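Local coordinates for p800 reaction center core protein (Heliobacterium modesticaldum, PDB 5V8K), which forms the symmetric homodimeric core of a photosynthetic reaction centre, holding bacteriochlorophylls and binding a [4Fe-4S] cluster, at residues 333-346 with 464-476. Residues are numbered along the deposited sequence; the frame is centred on the assembly and turned at random.
Sequences YGIATHNTIADIHA and MGSFVAVAAPYND. With GBF (Bacteriochlorophyll g), chain X.
Asp343 grips the 464-476 loop with both carboxylate oxygens. Asp343 OD2 accepts from Ser466 OG at 2.7 Å on its anti lone pair, and also bonds Tyr358 OH; Asp343 OD1 receives Ala471 N at 2.8 Å from above the carboxylate plane. With CG beside the backbone N (chi1 -81°), the carboxylate leans back along helix 311-344 to span both partners. One turn earlier, Thr340 OG1 accepts Phe467 N at 2.8 Å, nearly straight at 166°, while giving its own proton to Ala336 O. Asn339 ND2 reaches Gly465 O at 3.0 Å in its amide plane, and OD1 takes Ile359 N. With an alanine at Asp343, the Ser466 and Tyr358 hydroxyls and Ala471 N would probably all lose their acceptor.

Around these bonds, Phe467 CE1 comes within 3.8 Å of Ala336 CB, while Ala336 O sits over one face of the ring, toward its rim; the Phe467 and Tyr333 side chains cross at about a right angle where CZ meets CD2. Val468 CG2 meets Asp343 CB at 3.6 Å. Toward the helix end, Ala346 CB presses tightly on Ala471 CB and touches Pro473 CG. The Tyr474 ring turns an edge to Asp343 OD1; its OH bonds Met356 O and takes a water that also donates to Ala342 O.

On another side of the helix, His338 ND1 ligates the bacteriochlorophyll magnesium at 2.5 Å, its NE2 held by Thr357 O. The helix thus offers mostly acceptors to the loop, satisfying backbone N-H and C=O groups, those of Phe467 and Gly465 buried, beside a pigment-binding face.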
loop_
_atom_site.group_PDB
_atom_site.type_symbol
_atom_site.label_atom_id
_atom_site.label_comp_id
_atom_site.label_asym_id
_atom_site.label_seq_id
_atom_site.Cartn_x
_atom_site.Cartn_y
_atom_site.Cartn_z
ATOM N N TYR A 333 -5.283 -17.991 9.047
ATOM C CA TYR A 333 -5.318 -17.451 7.698
ATOM C C TYR A 333 -5.494 -18.555 6.661
ATOM O O TYR A 333 -6.090 -18.332 5.605
ATOM C CB TYR A 333 -4.065 -16.606 7.440
ATOM C CG TYR A 333 -4.087 -15.262 8.182
ATOM C CD1 TYR A 333 -3.834 -15.191 9.545
ATOM C CD2 TYR A 333 -4.394 -14.085 7.526
ATOM C CE1 TYR A 333 -3.895 -13.976 10.237
ATOM C CE2 TYR A 333 -4.450 -12.850 8.218
ATOM C CZ TYR A 333 -4.193 -12.824 9.562
ATOM O OH TYR A 333 -4.246 -11.657 10.256
ATOM N N GLY A 334 -4.992 -19.759 6.923
ATOM C CA GLY A 334 -5.234 -20.833 5.993
ATOM C C GLY A 334 -6.695 -21.256 5.956
ATOM O O GLY A 334 -7.284 -21.434 4.882
ATOM N N ILE A 335 -7.299 -21.437 7.130
ATOM C CA ILE A 335 -8.725 -21.746 7.166
ATOM C C ILE A 335 -9.532 -20.642 6.499
ATOM O O ILE A 335 -10.451 -20.912 5.706
ATOM C CB ILE A 335 -9.205 -21.981 8.606
ATOM C CG1 ILE A 335 -8.748 -23.351 9.103
ATOM C CG2 ILE A 335 -10.745 -21.944 8.676
ATOM C CD1 ILE A 335 -8.978 -23.523 10.582
ATOM N N ALA A 336 -9.240 -19.375 6.847
ATOM C CA ALA A 336 -10.078 -18.287 6.359
ATOM C C ALA A 336 -9.894 -18.106 4.868
ATOM O O ALA A 336 -10.816 -17.642 4.193
ATOM C CB ALA A 336 -9.774 -16.975 7.095
ATOM N N THR A 337 -8.717 -18.472 4.340
ATOM C CA THR A 337 -8.492 -18.406 2.893
ATOM C C THR A 337 -9.272 -19.506 2.176
ATOM O O THR A 337 -9.876 -19.253 1.137
ATOM C CB THR A 337 -7.002 -18.523 2.544
ATOM O OG1 THR A 337 -6.296 -17.445 3.142
ATOM C CG2 THR A 337 -6.761 -18.404 1.042
ATOM N N HIS A 338 -9.287 -20.722 2.723
ATOM C CA HIS A 338 -10.082 -21.784 2.114
ATOM C C HIS A 338 -11.549 -21.379 2.093
ATOM O O HIS A 338 -12.192 -21.392 1.045
ATOM C CB HIS A 338 -9.920 -23.103 2.862
ATOM C CG HIS A 338 -11.042 -24.074 2.616
ATOM N ND1 HIS A 338 -10.909 -25.191 1.827
ATOM C CD2 HIS A 338 -12.322 -24.089 3.053
ATOM C CE1 HIS A 338 -12.047 -25.856 1.798
ATOM N NE2 HIS A 338 -12.924 -25.202 2.530
ATOM N N ASN A 339 -12.073 -20.982 3.251
ATOM C CA ASN A 339 -13.452 -20.508 3.347
ATOM C C ASN A 339 -13.743 -19.327 2.429
ATOM O O ASN A 339 -14.865 -19.206 1.922
ATOM C CB ASN A 339 -13.761 -20.120 4.777
ATOM C CG ASN A 339 -13.981 -21.295 5.644
ATOM O OD1 ASN A 339 -14.062 -22.409 5.146
ATOM N ND2 ASN A 339 -14.079 -21.072 6.960
ATOM N N THR A 340 -12.765 -18.445 2.225
ATOM C CA THR A 340 -12.948 -17.300 1.335
ATOM C C THR A 340 -13.140 -17.770 -0.095
ATOM O O THR A 340 -14.038 -17.299 -0.799
ATOM C CB THR A 340 -11.734 -16.357 1.419
ATOM O OG1 THR A 340 -11.663 -15.760 2.710
ATOM C CG2 THR A 340 -11.772 -15.218 0.402
ATOM N N ILE A 341 -12.275 -18.695 -0.532
ATOM C CA ILE A 341 -12.350 -19.266 -1.875
ATOM C C ILE A 341 -13.692 -19.952 -2.075
ATOM O O ILE A 341 -14.301 -19.841 -3.136
ATOM C CB ILE A 341 -11.169 -20.227 -2.111
ATOM C CG1 ILE A 341 -9.897 -19.407 -2.291
ATOM C CG2 ILE A 341 -11.367 -21.122 -3.333
ATOM C CD1 ILE A 341 -8.666 -20.297 -2.301
ATOM N N ALA A 342 -14.164 -20.666 -1.048
ATOM C CA ALA A 342 -15.475 -21.303 -1.058
ATOM C C ALA A 342 -16.622 -20.278 -1.184
ATOM O O ALA A 342 -17.520 -20.450 -2.010
ATOM C CB ALA A 342 -15.625 -22.153 0.218
ATOM N N ASP A 343 -16.616 -19.220 -0.355
ATOM C CA ASP A 343 -17.631 -18.165 -0.439
ATOM C C ASP A 343 -17.606 -17.466 -1.799
ATOM O O ASP A 343 -18.653 -17.120 -2.345
ATOM C CB ASP A 343 -17.420 -17.140 0.686
ATOM C CG ASP A 343 -17.992 -17.574 2.020
ATOM O OD1 ASP A 343 -19.055 -18.240 2.027
ATOM O OD2 ASP A 343 -17.359 -17.264 3.074
ATOM N N ILE A 344 -16.419 -17.192 -2.331
ATOM C CA ILE A 344 -16.298 -16.466 -3.586
ATOM C C ILE A 344 -16.956 -17.245 -4.715
ATOM O O ILE A 344 -17.718 -16.681 -5.507
ATOM C CB ILE A 344 -14.825 -16.173 -3.898
ATOM C CG1 ILE A 344 -14.290 -15.000 -3.035
ATOM C CG2 ILE A 344 -14.613 -15.816 -5.386
ATOM C CD1 ILE A 344 -12.752 -14.848 -3.127
ATOM N N HIS A 345 -16.678 -18.565 -4.794
ATOM C CA HIS A 345 -17.010 -19.382 -5.949
ATOM C C HIS A 345 -18.279 -20.192 -5.746
ATOM O O HIS A 345 -18.545 -21.108 -6.531
ATOM C CB HIS A 345 -15.833 -20.312 -6.306
ATOM C CG HIS A 345 -14.621 -19.585 -6.788
ATOM N ND1 HIS A 345 -13.619 -19.170 -5.939
ATOM C CD2 HIS A 345 -14.255 -19.173 -8.022
ATOM C CE1 HIS A 345 -12.685 -18.535 -6.628
ATOM N NE2 HIS A 345 -13.054 -18.509 -7.893
ATOM N N ALA A 346 -19.079 -19.872 -4.734
ATOM C CA ALA A 346 -20.176 -20.755 -4.335
ATOM C C ALA A 346 -21.200 -20.958 -5.445
ATOM O O ALA A 346 -21.842 -22.016 -5.508
ATOM C CB ALA A 346 -20.847 -20.187 -3.085
ATOM N N MET A 464 -15.578 -13.454 10.880
ATOM C CA MET A 464 -14.154 -13.716 10.802
ATOM C C MET A 464 -13.858 -15.153 10.356
ATOM O O MET A 464 -12.704 -15.589 10.388
ATOM C CB MET A 464 -13.515 -13.362 12.146
ATOM C CG MET A 464 -13.658 -11.848 12.527
ATOM S SD MET A 464 -12.859 -10.714 11.352
ATOM C CE MET A 464 -11.159 -10.937 11.817
ATOM N N GLY A 465 -14.875 -15.879 9.901
ATOM C CA GLY A 465 -14.648 -17.164 9.274
ATOM C C GLY A 465 -14.150 -17.102 7.848
ATOM O O GLY A 465 -13.710 -18.128 7.319
ATOM N N SER A 466 -14.132 -15.911 7.257
ATOM C CA SER A 466 -13.951 -15.721 5.829
ATOM C C SER A 466 -13.556 -14.265 5.629
ATOM O O SER A 466 -13.887 -13.416 6.454
ATOM C CB SER A 466 -15.240 -16.085 5.061
ATOM O OG SER A 466 -15.117 -15.802 3.673
ATOM N N PHE A 467 -12.854 -13.972 4.523
ATOM C CA PHE A 467 -12.529 -12.589 4.219
ATOM C C PHE A 467 -13.680 -11.881 3.490
ATOM O O PHE A 467 -13.696 -10.640 3.436
ATOM C CB PHE A 467 -11.231 -12.475 3.370
ATOM C CG PHE A 467 -10.015 -13.093 3.989
ATOM C CD1 PHE A 467 -9.777 -12.988 5.342
ATOM C CD2 PHE A 467 -9.115 -13.806 3.201
ATOM C CE1 PHE A 467 -8.662 -13.555 5.906
ATOM C CE2 PHE A 467 -7.994 -14.376 3.752
ATOM C CZ PHE A 467 -7.767 -14.257 5.119
ATOM N N VAL A 468 -14.625 -12.622 2.917
ATOM C CA VAL A 468 -15.785 -12.048 2.238
ATOM C C VAL A 468 -17.059 -12.470 2.945
ATOM O O VAL A 468 -17.008 -13.223 3.925
ATOM C CB VAL A 468 -15.832 -12.447 0.755
ATOM C CG1 VAL A 468 -14.611 -11.914 0.048
ATOM C CG2 VAL A 468 -15.887 -13.925 0.605
ATOM N N ALA A 469 -18.204 -11.976 2.463
ATOM C CA ALA A 469 -19.499 -12.348 3.020
ATOM C C ALA A 469 -19.810 -13.813 2.775
ATOM O O ALA A 469 -19.484 -14.369 1.724
ATOM C CB ALA A 469 -20.638 -11.497 2.429
ATOM N N VAL A 470 -20.445 -14.426 3.780
ATOM C CA VAL A 470 -20.887 -15.808 3.717
ATOM C C VAL A 470 -21.849 -15.997 2.556
ATOM O O VAL A 470 -22.845 -15.274 2.431
ATOM C CB VAL A 470 -21.569 -16.191 5.035
ATOM C CG1 VAL A 470 -22.083 -17.597 4.968
ATOM C CG2 VAL A 470 -20.626 -16.045 6.214
ATOM N N ALA A 471 -21.604 -17.025 1.742
ATOM C CA ALA A 471 -22.471 -17.304 0.604
ATOM C C ALA A 471 -23.665 -18.161 1.021
ATOM O O ALA A 471 -23.673 -18.799 2.069
ATOM C CB ALA A 471 -21.675 -17.989 -0.504
ATOM N N ALA A 472 -24.681 -18.173 0.164
ATOM C CA ALA A 472 -25.939 -18.827 0.513
ATOM C C ALA A 472 -25.799 -20.288 0.901
ATOM O O ALA A 472 -26.454 -20.699 1.873
ATOM C CB ALA A 472 -26.926 -18.702 -0.647
ATOM N N PRO A 473 -24.999 -21.119 0.214
ATOM C CA PRO A 473 -24.861 -22.521 0.633
ATOM C C PRO A 473 -24.364 -22.702 2.063
ATOM O O PRO A 473 -24.517 -23.785 2.628
ATOM C CB PRO A 473 -23.844 -23.091 -0.369
ATOM C CG PRO A 473 -23.894 -22.186 -1.554
ATOM C CD PRO A 473 -24.288 -20.833 -1.053
ATOM N N TYR A 474 -23.743 -21.674 2.662
ATOM C CA TYR A 474 -23.201 -21.791 4.015
ATOM C C TYR A 474 -24.009 -20.996 5.046
ATOM O O TYR A 474 -23.541 -20.780 6.169
ATOM C CB TYR A 474 -21.725 -21.367 4.014
ATOM C CG TYR A 474 -20.952 -21.992 2.878
ATOM C CD1 TYR A 474 -20.806 -23.377 2.786
ATOM C CD2 TYR A 474 -20.393 -21.216 1.880
ATOM C CE1 TYR A 474 -20.107 -23.959 1.749
ATOM C CE2 TYR A 474 -19.676 -21.793 0.836
ATOM C CZ TYR A 474 -19.537 -23.168 0.783
ATOM O OH TYR A 474 -18.850 -23.740 -0.255
ATOM N N ASN A 475 -25.227 -20.585 4.693
ATOM C CA ASN A 475 -26.010 -19.703 5.552
ATOM C C ASN A 475 -26.343 -20.346 6.887
ATOM O O ASN A 475 -26.398 -19.660 7.907
ATOM C CB ASN A 475 -27.291 -19.290 4.836
ATOM C CG ASN A 475 -28.067 -18.242 5.607
ATOM O OD1 ASN A 475 -29.155 -18.503 6.101
ATOM N ND2 ASN A 475 -27.473 -17.077 5.769
ATOM N N ASP A 476 -26.537 -21.654 6.909
ATOM C CA ASP A 476 -26.859 -22.339 8.158
ATOM C C ASP A 476 -25.769 -22.146 9.200
ATOM O O ASP A 476 -26.059 -22.038 10.398
ATOM C CB ASP A 476 -27.098 -23.840 7.884
ATOM C CG ASP A 476 -25.932 -24.515 7.128
ATOM O OD1 ASP A 476 -25.264 -23.872 6.274
ATOM O OD2 ASP A 476 -25.682 -25.723 7.380
HETATM MG MG GBF X . -8.823 -26.422 1.347
HETATM C CHA GBF X . -10.935 -28.801 -0.106
HETATM C CHB GBF X . -9.030 -28.080 4.199
HETATM C CHC GBF X . -6.255 -24.396 2.369
HETATM C CHD GBF X . -8.441 -25.068 -1.975
HETATM N NA GBF X . -9.702 -28.131 1.896
HETATM C C1A GBF X . -10.548 -28.973 1.312
HETATM C C2A GBF X . -11.160 -30.126 2.072
HETATM C C3A GBF X . -10.763 -29.678 3.468
HETATM C C4A GBF X . -9.771 -28.568 3.166
HETATM C CMA GBF X . -11.978 -29.179 4.269
HETATM C CAA GBF X . -10.671 -31.578 1.773
HETATM C CBA GBF X . -9.161 -31.643 1.656
HETATM C CGA GBF X . -8.686 -33.060 1.385
HETATM O O1A GBF X . -9.479 -33.984 1.230
HETATM O O2A GBF X . -7.255 -33.306 1.221
HETATM N NB GBF X . -7.821 -26.233 3.100
HETATM C C1B GBF X . -8.028 -26.979 4.190
HETATM C C2B GBF X . -7.194 -26.494 5.211
HETATM C C3B GBF X . -6.417 -25.479 4.676
HETATM C C4B GBF X . -6.814 -25.373 3.332
HETATM C CMB GBF X . -7.173 -26.996 6.626
HETATM C CAB GBF X . -5.394 -24.663 5.380
HETATM C CBB GBF X . -5.103 -24.606 6.677
HETATM N NC GBF X . -7.658 -25.040 0.396
HETATM C C1C GBF X . -6.677 -24.328 0.948
HETATM C C2C GBF X . -5.874 -23.309 0.238
HETATM C C3C GBF X . -6.609 -23.657 -0.989
HETATM C C4C GBF X . -7.618 -24.583 -0.866
HETATM C CMC GBF X . -6.281 -21.925 0.792
HETATM C CAC GBF X . -6.373 -23.015 -2.309
HETATM C CBC GBF X . -5.292 -21.976 -2.473
HETATM N ND GBF X . -9.349 -26.792 -0.557
HETATM C C1D GBF X . -9.336 -26.224 -1.753
HETATM C C2D GBF X . -10.293 -26.734 -2.948
HETATM C C3D GBF X . -10.789 -27.711 -2.107
HETATM C C4D GBF X . -10.289 -27.783 -0.784
HETATM C CMD GBF X . -10.568 -26.370 -4.378
HETATM C CAD GBF X . -11.633 -28.912 -2.342
HETATM O OBD GBF X . -12.528 -29.164 -3.214
HETATM C CBD GBF X . -11.774 -29.606 -1.037
HETATM C CGD GBF X . -13.185 -29.674 -0.551
HETATM O O1D GBF X . -13.789 -28.727 -0.060
HETATM O O2D GBF X . -13.873 -30.922 -0.619
HETATM C CED GBF X . -15.287 -30.894 -0.474
HETATM O O HOH W 1 -18.137 -23.235 -2.884
#